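Local coordinates for STIL N-terminal domain-containing protein (Trichoplax adhaerens, PDB 5OI9), which probably acts in centriole assembly as the N-terminal domain of a STIL protein, a family in which direct binding of CEP85 promotes PLK4 activation, at residues L166-H171 with S187-P192; F137-Y142 with F322-A327; C37-D42 with D83-N88. All blocks are in the same frame, centred on the assembly; numbering follows the deposited sequence.

Contact 1 of 3, residues L166-H171 with S187-P192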
loop_
_atom_site.group_PDB
_atom_site.type_symbol
_atom_site.label_atom_id
_atom_site.label_comp_id
_atom_site.label_asym_id
_atom_site.label_seq_id
_atom_site.Cartn_x
_atom_site.Cartn_y
_atom_site.Cartn_z
ATOM N N LEU A 166 1.550 0.461 2.881
ATOM C CA LEU A 166 2.829 -0.160 3.203
ATOM C C LEU A 166 3.938 0.878 3.128
ATOM O O LEU A 166 3.870 1.830 2.346
ATOM C CB LEU A 166 3.136 -1.342 2.273
ATOM C CG LEU A 166 3.069 -1.118 0.763
ATOM C CD1 LEU A 166 4.436 -0.753 0.202
ATOM C CD2 LEU A 166 2.511 -2.352 0.074
ATOM N N SER A 167 4.957 0.688 3.965
ATOM C CA SER A 167 6.144 1.535 3.968
ATOM C C SER A 167 7.360 0.637 3.811
ATOM O O SER A 167 7.630 -0.205 4.673
ATOM C CB SER A 167 6.240 2.365 5.250
ATOM O OG SER A 167 7.417 3.150 5.251
ATOM N N LEU A 168 8.088 0.820 2.714
ATOM C CA LEU A 168 9.183 -0.055 2.323
ATOM C C LEU A 168 10.482 0.737 2.300
ATOM O O LEU A 168 10.519 1.855 1.779
ATOM C CB LEU A 168 8.902 -0.673 0.949
ATOM C CG LEU A 168 9.884 -1.687 0.368
ATOM C CD1 LEU A 168 9.833 -2.993 1.149
ATOM C CD2 LEU A 168 9.576 -1.923 -1.102
ATOM N N LYS A 169 11.540 0.158 2.867
ATOM C CA LYS A 169 12.853 0.789 2.913
ATOM C C LYS A 169 13.908 -0.236 2.528
ATOM O O LYS A 169 13.701 -1.445 2.662
ATOM C CB LYS A 169 13.160 1.365 4.304
ATOM C CG LYS A 169 12.136 2.370 4.804
ATOM C CD LYS A 169 12.363 2.711 6.268
ATOM C CE LYS A 169 13.649 3.496 6.465
ATOM N NZ LYS A 169 13.570 4.845 5.839
ATOM N N ILE A 170 15.050 0.256 2.046
ATOM C CA ILE A 170 16.155 -0.604 1.634
ATOM C C ILE A 170 17.455 -0.059 2.210
ATOM O O ILE A 170 17.728 1.142 2.119
ATOM C CB ILE A 170 16.254 -0.724 0.100
ATOM C CG1 ILE A 170 15.029 -1.450 -0.454
ATOM C CG2 ILE A 170 17.521 -1.471 -0.298
ATOM C CD1 ILE A 170 15.053 -1.627 -1.951
ATOM N N HIS A 171 18.247 -0.944 2.814
ATOM C CA HIS A 171 19.621 -0.662 3.215
ATOM C C HIS A 171 20.560 -1.440 2.304
ATOM O O HIS A 171 20.398 -2.655 2.134
ATOM C CB HIS A 171 19.874 -1.053 4.673
ATOM C CG HIS A 171 19.047 -0.294 5.664
ATOM N ND1 HIS A 171 18.813 -0.757 6.941
ATOM C CD2 HIS A 171 18.408 0.895 5.572
ATOM C CE1 HIS A 171 18.060 0.113 7.591
ATOM N NE2 HIS A 171 17.801 1.125 6.783
ATOM N N SER A 187 15.967 -5.316 2.680
ATOM C CA SER A 187 14.700 -4.625 2.481
ATOM C C SER A 187 13.790 -4.874 3.675
ATOM O O SER A 187 13.629 -6.019 4.108
ATOM C CB SER A 187 14.012 -5.094 1.197
ATOM O OG SER A 187 13.592 -6.443 1.311
ATOM N N GLY A 188 13.195 -3.807 4.194
ATOM C CA GLY A 188 12.263 -3.917 5.298
ATOM C C GLY A 188 10.963 -3.213 4.975
ATOM O O GLY A 188 10.935 -2.210 4.261
ATOM N N VAL A 189 9.874 -3.760 5.514
ATOM C CA VAL A 189 8.534 -3.251 5.250
ATOM C C VAL A 189 7.732 -3.255 6.546
ATOM O O VAL A 189 7.967 -4.069 7.444
ATOM C CB VAL A 189 7.814 -4.081 4.159
ATOM C CG1 VAL A 189 7.447 -5.464 4.685
ATOM C CG2 VAL A 189 6.584 -3.349 3.637
ATOM N N VAL A 190 6.793 -2.318 6.648
ATOM C CA VAL A 190 5.792 -2.311 7.708
ATOM C C VAL A 190 4.420 -2.177 7.065
ATOM O O VAL A 190 4.234 -1.389 6.132
ATOM C CB VAL A 190 6.028 -1.183 8.740
ATOM C CG1 VAL A 190 7.291 -1.446 9.535
ATOM C CG2 VAL A 190 6.106 0.171 8.058
ATOM N N VAL A 191 3.470 -2.972 7.544
ATOM C CA VAL A 191 2.093 -2.950 7.053
ATOM C C VAL A 191 1.161 -2.960 8.258
ATOM O O VAL A 191 1.433 -3.679 9.231
ATOM C CB VAL A 191 1.817 -4.143 6.122
ATOM C CG1 VAL A 191 0.346 -4.200 5.736
ATOM C CG2 VAL A 191 2.690 -4.063 4.880
ATOM N N PRO A 192 0.074 -2.186 8.257
ATOM C CA PRO A 192 -0.896 -2.300 9.348
ATOM C C PRO A 192 -1.442 -3.716 9.416
ATOM O O PRO A 192 -1.726 -4.343 8.391
ATOM C CB PRO A 192 -1.985 -1.291 8.968
ATOM C CG PRO A 192 -1.307 -0.320 8.075
ATOM C CD PRO A 192 -0.269 -1.099 7.325
#
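Four backbone hydrogen bonds tie L166-H171 to S187-P192. They come as two reciprocal pairs. S167 N donates to V190 O at 3.1 Å, and V190 N returns a bond to S167 O at 3.0 Å. K169 N meets G188 O at 2.8 Å, nearly along the C=O axis, and the N-H points almost straight at the oxygen (167°). G188 N answers to K169 O at 2.9 Å, in the carbonyl plane. CA-H...O contacts accompany them; V189 CA lies 3.2 Å from S167 O.

Side chains touch on both faces. On the face of L168 and V189, the L168 side chain starts anti to the backbone N (chi1 -177°). The two apolar side chains cross obliquely, L168 CD1 lying 3.8 Å from V189 CB and nearer still to G188 O. L166 CB meets V191 CG2, also at 3.8 Å, just before the strand begins. On the face of S167 and V190, S167 CB touches V190 CG2 at 3.6 Å. G188 brings no side chain to its pairing with K169.

Outside the pair, Y142 of helix 139-155 packs on V190. On the other face, L348 of strand 343-348 touches S187 and V189.

S167-V190 and K169-G188 are hydrogen-bonded pairs; L168-V189 and I170-S187 are non-hydrogen-bonded pairs. This is the alternation of an antiparallel beta hairpin, here built from strands 167-176 and 180-192 within a mixed sheet.

Contact 2 of 3, residues F137-Y142 with F322-A327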
loop_
_atom_site.group_PDB
_atom_site.type_symbol
_atom_site.label_atom_id
_atom_site.label_comp_id
_atom_site.label_asym_id
_atom_site.label_seq_id
_atom_site.Cartn_x
_atom_site.Cartn_y
_atom_site.Cartn_z
ATOM N N PHE A 137 17.855 -3.740 10.339
ATOM C CA PHE A 137 16.640 -3.042 10.736
ATOM C C PHE A 137 16.300 -3.373 12.183
ATOM O O PHE A 137 16.275 -4.547 12.571
ATOM C CB PHE A 137 15.473 -3.429 9.824
ATOM C CG PHE A 137 15.462 -2.705 8.510
ATOM C CD1 PHE A 137 14.847 -1.472 8.399
ATOM C CD2 PHE A 137 16.044 -3.264 7.383
ATOM C CE1 PHE A 137 14.820 -0.801 7.200
ATOM C CE2 PHE A 137 16.020 -2.593 6.169
ATOM C CZ PHE A 137 15.408 -1.357 6.081
ATOM N N SER A 138 16.027 -2.337 12.967
ATOM C CA SER A 138 15.619 -2.473 14.357
ATOM C C SER A 138 14.147 -2.105 14.493
ATOM O O SER A 138 13.550 -1.496 13.603
ATOM C CB SER A 138 16.473 -1.589 15.273
ATOM O OG SER A 138 16.234 -0.219 15.001
ATOM N N ILE A 139 13.559 -2.483 15.630
ATOM C CA ILE A 139 12.134 -2.233 15.827
ATOM C C ILE A 139 11.860 -0.739 15.965
ATOM O O ILE A 139 10.768 -0.266 15.618
ATOM C CB ILE A 139 11.616 -3.037 17.036
ATOM C CG1 ILE A 139 10.098 -2.900 17.161
ATOM C CG2 ILE A 139 12.312 -2.604 18.314
ATOM C CD1 ILE A 139 9.342 -3.388 15.941
ATOM N N SER A 140 12.840 0.034 16.443
ATOM C CA SER A 140 12.666 1.483 16.506
ATOM C C SER A 140 12.522 2.078 15.111
ATOM O O SER A 140 11.734 3.008 14.903
ATOM C CB SER A 140 13.841 2.128 17.242
ATOM O OG SER A 140 15.037 2.019 16.490
ATOM N N GLU A 141 13.275 1.554 14.144
ATOM C CA GLU A 141 13.153 2.031 12.770
ATOM C C GLU A 141 11.807 1.638 12.170
ATOM O O GLU A 141 11.169 2.443 11.481
ATOM C CB GLU A 141 14.307 1.485 11.929
ATOM C CG GLU A 141 14.454 2.124 10.558
ATOM C CD GLU A 141 15.703 1.654 9.833
ATOM O OE1 GLU A 141 16.554 0.998 10.474
ATOM O OE2 GLU A 141 15.834 1.938 8.621
ATOM N N TYR A 142 11.357 0.405 12.425
ATOM C CA TYR A 142 10.034 -0.006 11.967
ATOM C C TYR A 142 8.944 0.837 12.615
ATOM O O TYR A 142 7.965 1.213 11.958
ATOM C CB TYR A 142 9.800 -1.485 12.278
ATOM C CG TYR A 142 10.636 -2.468 11.484
ATOM C CD1 TYR A 142 10.470 -2.607 10.110
ATOM C CD2 TYR A 142 11.559 -3.288 12.116
ATOM C CE1 TYR A 142 11.215 -3.519 9.388
ATOM C CE2 TYR A 142 12.313 -4.204 11.400
ATOM C CZ TYR A 142 12.133 -4.315 10.037
ATOM O OH TYR A 142 12.879 -5.222 9.321
ATOM N N PHE A 322 1.301 -3.407 13.953
ATOM C CA PHE A 322 1.779 -3.527 12.584
ATOM C C PHE A 322 2.539 -4.830 12.386
ATOM O O PHE A 322 3.142 -5.370 13.316
ATOM C CB PHE A 322 2.672 -2.339 12.188
ATOM C CG PHE A 322 3.862 -2.131 13.086
ATOM C CD1 PHE A 322 5.078 -2.733 12.801
ATOM C CD2 PHE A 322 3.774 -1.315 14.202
ATOM C CE1 PHE A 322 6.177 -2.535 13.619
ATOM C CE2 PHE A 322 4.871 -1.113 15.024
ATOM C CZ PHE A 322 6.072 -1.724 14.731
ATOM N N LEU A 323 2.486 -5.332 11.156
ATOM C CA LEU A 323 3.350 -6.416 10.720
ATOM C C LEU A 323 4.643 -5.833 10.170
ATOM O O LEU A 323 4.662 -4.728 9.622
ATOM C CB LEU A 323 2.673 -7.260 9.640
ATOM C CG LEU A 323 1.213 -7.645 9.858
ATOM C CD1 LEU A 323 0.661 -8.293 8.602
ATOM C CD2 LEU A 323 1.089 -8.579 11.047
ATOM N N TYR A 324 5.729 -6.587 10.313
ATOM C CA TYR A 324 7.010 -6.136 9.791
ATOM C C TYR A 324 7.950 -7.324 9.688
ATOM O O TYR A 324 7.804 -8.312 10.415
ATOM C CB TYR A 324 7.628 -5.049 10.677
ATOM C CG TYR A 324 8.062 -5.546 12.035
ATOM C CD1 TYR A 324 7.131 -5.805 13.034
ATOM C CD2 TYR A 324 9.403 -5.759 12.319
ATOM C CE1 TYR A 324 7.526 -6.258 14.277
ATOM C CE2 TYR A 324 9.809 -6.202 13.561
ATOM C CZ TYR A 324 8.866 -6.457 14.536
ATOM O OH TYR A 324 9.265 -6.906 15.773
ATOM N N CYS A 325 8.901 -7.222 8.760
ATOM C CA CYS A 325 10.019 -8.159 8.677
ATOM C C CYS A 325 11.022 -7.650 7.655
ATOM O O CYS A 325 10.788 -6.622 7.009
ATOM C CB CYS A 325 9.558 -9.565 8.295
ATOM S SG CYS A 325 9.266 -9.802 6.535
ATOM N N GLN A 326 12.139 -8.355 7.499
ATOM C CA GLN A 326 13.139 -7.959 6.526
ATOM C C GLN A 326 13.613 -9.179 5.753
ATOM O O GLN A 326 13.449 -10.325 6.183
ATOM C CB GLN A 326 14.330 -7.260 7.189
ATOM C CG GLN A 326 15.163 -8.168 8.069
ATOM C CD GLN A 326 16.509 -7.566 8.415
ATOM O OE1 GLN A 326 16.589 -6.494 9.014
ATOM N NE2 GLN A 326 17.580 -8.252 8.028
ATOM N N ALA A 327 14.201 -8.909 4.591
ATOM C CA ALA A 327 14.838 -9.924 3.771
ATOM C C ALA A 327 16.095 -9.323 3.165
ATOM O O ALA A 327 16.185 -8.108 2.969
ATOM C CB ALA A 327 13.902 -10.442 2.672
#
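Y142 buries the largest area of any residue in this contact. Its ring takes Y324 over one face, with Y324 CD2 3.3 Å from Y142 CD2. The two ring planes are 49° apart and meet obliquely. Y324 CB sits over the same ring in a CH-pi contact. At the tip, Y142 OH lies 3.3 Å from Q326 CB. I139 leans in from one turn earlier, its CG1 anti to the backbone N (chi1 -174°). Its CD1 rests over the Y324 ring face, 3.8 Å from the centroid, and reaches the edge of the F322 ring, 3.9 Å from F322 CZ. An alanine at Y142 would remove the whole ring and would probably leave Y324 and Q326 with much less packing against the helix. Before the helix, F137 N makes a weak hydrogen bond to Q326 OE1 at 3.3 Å. That oxygen also lies at the edge of the F137 ring, in its plane.

The arrangement is the first turn of helix 139-155 laid on strand 322-334 of the mixed sheet. S138 is the N-cap residue, and its carbonyl O accepts Y142 N at 3.1 Å.

Farther out, the F137 ring stacks with H171, and V190 of strand 180-192 touches both Y142 and Y324.

Contact 3 of 3, residues C37-D42 with D83-N88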
loop_
_atom_site.group_PDB
_atom_site.type_symbol
_atom_site.label_atom_id
_atom_site.label_comp_id
_atom_site.label_asym_id
_atom_site.label_seq_id
_atom_site.Cartn_x
_atom_site.Cartn_y
_atom_site.Cartn_z
ATOM N N CYS A 37 0.013 -13.896 2.688
ATOM C CA CYS A 37 0.811 -13.033 3.560
ATOM C C CYS A 37 2.200 -12.747 2.995
ATOM O O CYS A 37 3.093 -12.313 3.733
ATOM C CB CYS A 37 0.940 -13.611 4.977
ATOM S SG CYS A 37 -0.602 -14.253 5.684
ATOM N N ASN A 38 2.399 -12.958 1.694
ATOM C CA ASN A 38 3.699 -12.816 1.048
ATOM C C ASN A 38 3.751 -11.511 0.258
ATOM O O ASN A 38 2.849 -11.221 -0.535
ATOM C CB ASN A 38 3.964 -14.018 0.132
ATOM C CG ASN A 38 5.330 -13.977 -0.547
ATOM O OD1 ASN A 38 5.732 -12.964 -1.122
ATOM N ND2 ASN A 38 6.036 -15.102 -0.508
ATOM N N LEU A 39 4.812 -10.734 0.471
ATOM C CA LEU A 39 5.096 -9.539 -0.315
ATOM C C LEU A 39 6.366 -9.782 -1.123
ATOM O O LEU A 39 7.417 -10.096 -0.554
ATOM C CB LEU A 39 5.251 -8.311 0.585
ATOM C CG LEU A 39 5.584 -6.993 -0.120
ATOM C CD1 LEU A 39 4.463 -6.594 -1.068
ATOM C CD2 LEU A 39 5.862 -5.882 0.886
ATOM N N THR A 40 6.265 -9.645 -2.442
ATOM C CA THR A 40 7.374 -9.900 -3.352
ATOM C C THR A 40 7.975 -8.580 -3.815
ATOM O O THR A 40 7.244 -7.661 -4.201
ATOM C CB THR A 40 6.906 -10.719 -4.558
ATOM O OG1 THR A 40 6.557 -12.043 -4.133
ATOM C CG2 THR A 40 7.992 -10.802 -5.626
ATOM N N ILE A 41 9.303 -8.488 -3.777
ATOM C CA ILE A 41 10.040 -7.314 -4.231
ATOM C C ILE A 41 10.985 -7.752 -5.344
ATOM O O ILE A 41 11.811 -8.651 -5.139
ATOM C CB ILE A 41 10.827 -6.657 -3.084
ATOM C CG1 ILE A 41 9.934 -6.440 -1.859
ATOM C CG2 ILE A 41 11.453 -5.345 -3.539
ATOM C CD1 ILE A 41 8.800 -5.464 -2.076
ATOM N N ASP A 42 10.871 -7.124 -6.512
ATOM C CA ASP A 42 11.794 -7.339 -7.623
ATOM C C ASP A 42 12.581 -6.055 -7.860
ATOM O O ASP A 42 11.987 -4.996 -8.083
ATOM C CB ASP A 42 11.051 -7.751 -8.895
ATOM C CG ASP A 42 10.408 -9.120 -8.781
ATOM O OD1 ASP A 42 10.915 -9.957 -8.007
ATOM O OD2 ASP A 42 9.396 -9.359 -9.470
ATOM N N ASP A 83 -4.681 -11.876 -6.265
ATOM C CA ASP A 83 -4.426 -10.697 -5.438
ATOM C C ASP A 83 -3.050 -10.763 -4.773
ATOM O O ASP A 83 -2.892 -10.416 -3.601
ATOM C CB ASP A 83 -5.538 -10.503 -4.402
ATOM C CG ASP A 83 -6.914 -10.332 -5.044
ATOM O OD1 ASP A 83 -7.015 -9.619 -6.067
ATOM O OD2 ASP A 83 -7.896 -10.909 -4.530
ATOM N N ARG A 84 -2.045 -11.212 -5.529
ATOM C CA ARG A 84 -0.673 -11.302 -5.042
ATOM C C ARG A 84 0.069 -10.010 -5.366
ATOM O O ARG A 84 0.202 -9.639 -6.537
ATOM C CB ARG A 84 0.043 -12.506 -5.653
ATOM C CG ARG A 84 1.553 -12.471 -5.509
ATOM C CD ARG A 84 2.162 -13.852 -5.678
ATOM N NE ARG A 84 1.735 -14.764 -4.621
ATOM C CZ ARG A 84 2.388 -15.871 -4.282
ATOM N NH1 ARG A 84 3.507 -16.202 -4.912
ATOM N NH2 ARG A 84 1.926 -16.643 -3.306
ATOM N N VAL A 85 0.555 -9.333 -4.330
ATOM C CA VAL A 85 1.134 -8.002 -4.466
ATOM C C VAL A 85 2.627 -8.122 -4.734
ATOM O O VAL A 85 3.345 -8.827 -4.013
ATOM C CB VAL A 85 0.870 -7.160 -3.208
ATOM C CG1 VAL A 85 1.432 -5.761 -3.386
ATOM C CG2 VAL A 85 -0.617 -7.109 -2.908
ATOM N N ILE A 86 3.096 -7.424 -5.767
ATOM C CA ILE A 86 4.504 -7.382 -6.139
ATOM C C ILE A 86 4.902 -5.927 -6.347
ATOM O O ILE A 86 4.186 -5.175 -7.018
ATOM C CB ILE A 86 4.786 -8.199 -7.414
ATOM C CG1 ILE A 86 4.455 -9.677 -7.193
ATOM C CG2 ILE A 86 6.238 -8.031 -7.849
ATOM C CD1 ILE A 86 4.745 -10.553 -8.391
ATOM N N ILE A 87 6.034 -5.533 -5.772
ATOM C CA ILE A 87 6.612 -4.210 -5.989
ATOM C C ILE A 87 7.756 -4.361 -6.983
ATOM O O ILE A 87 8.712 -5.104 -6.730
ATOM C CB ILE A 87 7.100 -3.579 -4.676
ATOM C CG1 ILE A 87 5.987 -3.590 -3.624
ATOM C CG2 ILE A 87 7.597 -2.160 -4.916
ATOM C CD1 ILE A 87 4.734 -2.870 -4.057
ATOM N N ASN A 88 7.661 -3.665 -8.113
ATOM C CA ASN A 88 8.672 -3.728 -9.168
ATOM C C ASN A 88 9.523 -2.465 -9.082
ATOM O O ASN A 88 9.092 -1.388 -9.498
ATOM C CB ASN A 88 8.017 -3.868 -10.539
ATOM C CG ASN A 88 9.021 -4.160 -11.642
ATOM O OD1 ASN A 88 10.027 -4.833 -11.421
ATOM N ND2 ASN A 88 8.752 -3.649 -12.837
HETATM O O HOH W 1 4.118 -11.784 -3.193
#
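Among the flat groups are the side-chain ends of N38, D42 and N88; there is no aromatic ring. The D42 carboxylate has I86 CG2 beside its OD2 at 3.8 Å, while its OD1 forms a salt bridge with R345. The N38 amide bonds through ND2 to Q347. N88 turns its OD1 back towards D42 CB.

D42 and N88 sit on a parallel strand pair, 39-44 with 85-97, inside the mixed sheet; N38 comes just before it. Helix 45-61 and strand 69-79 lie between the two strands in the chain. I87 N donates to T40 O at 2.9 Å, and D42 N to I87 O at 3.0 Å. Both bonds run nearly along the C=O axis. At the start of the pair, T40 N reaches V85 O by a weak bond of 3.4 Å.

T40 and I86 lie side by side on the face they share with D42. On the other face, I41 and I87 also point the same way, with I41 CD1 3.6 Å from I87 CB. L39 CD1 is 3.9 Å from V85 CG1.

Where the strands begin to pair, a water lies within bonding distance of N38 OD1 and V85 O, to which it can donate. It also bonds to T40 OG1 at 2.6 Å, an oxygen that Q347 NE2 grips too.

How the contacts relate
All three contacts reach the same mixed sheet. Contacts 1 and 2 are nearest, with centres about 7 Å apart. Strands 180-192 and 322-334 are neighbours: V191 O lies 2.7 Å from L323 N, and S187 N 2.8 Å from A327 O, both probable hydrogen bonds. H171 CE1 comes 3.4 Å from F137 CZ. Along the chain, contact 1 is nested inside the loop closed by contact 2. Contact 3 comes earlier in the sequence. It packs on contact 1, their centres about 12 Å apart: L168 CD2 meets I41 CD1 and V189 CG2 meets L39 CD2, each at 3.8 Å. Contacts 2 and 3 do not touch: centres about 17 Å apart, nearest atoms about 6 Å.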